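Local coordinates for protein serine acetyltransferase (PDB 3Q1X) that probably catalyses the transfer of an acetyl group to L-serine, giving O-acetylserine on the route to cysteine, at residues 204-208 and 222-226. Numbering follows the deposited sequence.
Sequences LGAMH and RHPTV. With SER (serine), chain B.
Two segments flanking an extended loop, their end-to-end directions 163° apart, come together here without a single hydrogen bond between them, yet jointly hold a bound serine. The fold is the left-handed beta-helix of the hexapeptide-repeat transferases, and the case illustrates how a loop thrown out from a coil can build a pocket at its base. Strand 203-205 leads into the loop, which returns at 222-224 and enters strand 225-226; strands 203-205 and 225-226 belong to different parallel sheets of the helix, each bonded to its neighbouring coils. At the closest register G205 CA lies 4.7 Å from H223 CA, and L204 CA is 6.0 Å from P224 CA. G205 is extended (phi/psi -158/-145), and an ideal CB would point away from the facing segment. G205 C sits 3.3 Å from H223 ND1, at the edge of the imidazole, while G205 O meets P224 CD at 3.4 Å. Inside the coil, L204 (mt) brings CD2 to 3.8 Å from V226 CG2 and 4.2 Å from P224 CB. Toward the loop, A206 CB touches H223 ND1 at 3.6 Å, and A206, H208, R222 and H223 line the serine pocket, completed by D114 and D179 of the second subunit. R222, p at chi1 and salt-bridged to E188, grips the ligand carboxylate: R222 NE donates to SER OXT at 2.9 Å, less certain because OXT is strained, and R222 NH2 to SER O at 2.8 Å.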
loop_
_atom_site.group_PDB
_atom_site.type_symbol
_atom_site.label_atom_id
_atom_site.label_comp_id
_atom_site.label_asym_id
_atom_site.label_seq_id
_atom_site.Cartn_x
_atom_site.Cartn_y
_atom_site.Cartn_z
ATOM N N LEU A 204 12.091 9.886 -7.211
ATOM C CA LEU A 204 12.478 10.973 -8.103
ATOM C C LEU A 204 11.802 12.201 -7.535
ATOM O O LEU A 204 10.690 12.540 -7.925
ATOM C CB LEU A 204 12.008 10.718 -9.536
ATOM C CG LEU A 204 12.795 9.685 -10.346
ATOM C CD1 LEU A 204 12.108 9.419 -11.665
ATOM C CD2 LEU A 204 14.234 10.153 -10.586
ATOM N N GLY A 205 12.466 12.840 -6.578
ATOM C CA GLY A 205 11.791 13.827 -5.751
ATOM C C GLY A 205 12.680 14.835 -5.069
ATOM O O GLY A 205 13.683 15.272 -5.629
ATOM N N ALA A 206 12.280 15.211 -3.856
ATOM C CA ALA A 206 12.969 16.227 -3.084
ATOM C C ALA A 206 12.774 15.994 -1.592
ATOM O O ALA A 206 11.809 15.346 -1.180
ATOM C CB ALA A 206 12.465 17.621 -3.477
ATOM N N MET A 207 13.703 16.523 -0.799
ATOM C CA MET A 207 13.581 16.565 0.656
ATOM C C MET A 207 13.688 17.995 1.120
ATOM O O MET A 207 14.437 18.780 0.540
ATOM C CB MET A 207 14.720 15.808 1.317
ATOM C CG MET A 207 14.700 14.338 1.139
ATOM S SD MET A 207 15.976 13.665 2.198
ATOM C CE MET A 207 17.478 14.435 1.575
ATOM N N HIS A 208 12.977 18.331 2.190
ATOM C CA HIS A 208 13.058 19.675 2.729
ATOM C C HIS A 208 13.385 19.676 4.211
ATOM O O HIS A 208 12.536 19.409 5.061
ATOM C CB HIS A 208 11.785 20.451 2.419
ATOM C CG HIS A 208 11.474 20.496 0.959
ATOM N ND1 HIS A 208 10.445 19.775 0.394
ATOM C CD2 HIS A 208 12.098 21.127 -0.063
ATOM C CE1 HIS A 208 10.432 19.982 -0.911
ATOM N NE2 HIS A 208 11.424 20.801 -1.214
ATOM N N ARG A 222 12.039 21.598 -8.705
ATOM C CA ARG A 222 12.751 21.148 -7.505
ATOM C C ARG A 222 12.939 19.628 -7.463
ATOM O O ARG A 222 13.470 19.091 -6.487
ATOM C CB ARG A 222 12.016 21.622 -6.241
ATOM C CG ARG A 222 10.630 20.998 -6.074
ATOM C CD ARG A 222 9.723 21.859 -5.221
ATOM N NE ARG A 222 8.450 21.191 -4.949
ATOM C CZ ARG A 222 7.354 21.312 -5.689
ATOM N NH1 ARG A 222 7.349 22.074 -6.782
ATOM N NH2 ARG A 222 6.253 20.657 -5.333
ATOM N N HIS A 223 12.487 18.954 -8.519
ATOM C CA HIS A 223 12.588 17.502 -8.642
ATOM C C HIS A 223 13.444 17.171 -9.879
ATOM O O HIS A 223 13.623 18.029 -10.753
ATOM C CB HIS A 223 11.190 16.866 -8.744
ATOM C CG HIS A 223 10.250 17.260 -7.642
ATOM N ND1 HIS A 223 10.447 16.903 -6.324
ATOM C CD2 HIS A 223 9.086 17.952 -7.672
ATOM C CE1 HIS A 223 9.455 17.376 -5.587
ATOM N NE2 HIS A 223 8.618 18.018 -6.381
ATOM N N PRO A 224 13.978 15.934 -9.963
ATOM C CA PRO A 224 14.920 15.612 -11.040
ATOM C C PRO A 224 14.355 15.668 -12.456
ATOM O O PRO A 224 13.149 15.526 -12.667
ATOM C CB PRO A 224 15.339 14.171 -10.718
ATOM C CG PRO A 224 15.102 14.022 -9.254
ATOM C CD PRO A 224 13.871 14.828 -8.991
ATOM N N THR A 225 15.247 15.887 -13.416
ATOM C CA THR A 225 14.955 15.683 -14.824
ATOM C C THR A 225 15.777 14.479 -15.254
ATOM O O THR A 225 16.979 14.394 -14.973
ATOM C CB THR A 225 15.311 16.921 -15.672
ATOM O OG1 THR A 225 14.500 18.028 -15.262
ATOM C CG2 THR A 225 15.102 16.655 -17.162
ATOM N N VAL A 226 15.108 13.539 -15.909
ATOM C CA VAL A 226 15.705 12.274 -16.303
ATOM C C VAL A 226 15.557 12.121 -17.819
ATOM O O VAL A 226 14.490 12.387 -18.373
ATOM C CB VAL A 226 15.035 11.094 -15.534
ATOM C CG1 VAL A 226 15.523 9.770 -16.031
ATOM C CG2 VAL A 226 15.290 11.201 -14.029
HETATM N N SER B . 6.251 16.903 -1.397
HETATM C CA SER B . 7.605 17.527 -1.508
HETATM C C SER B . 7.677 18.439 -2.724
HETATM O O SER B . 6.732 18.528 -3.505
HETATM C CB SER B . 8.687 16.447 -1.591
HETATM O OG SER B . 8.568 15.694 -2.791
HETATM O OXT SER B . 8.681 19.104 -2.946
#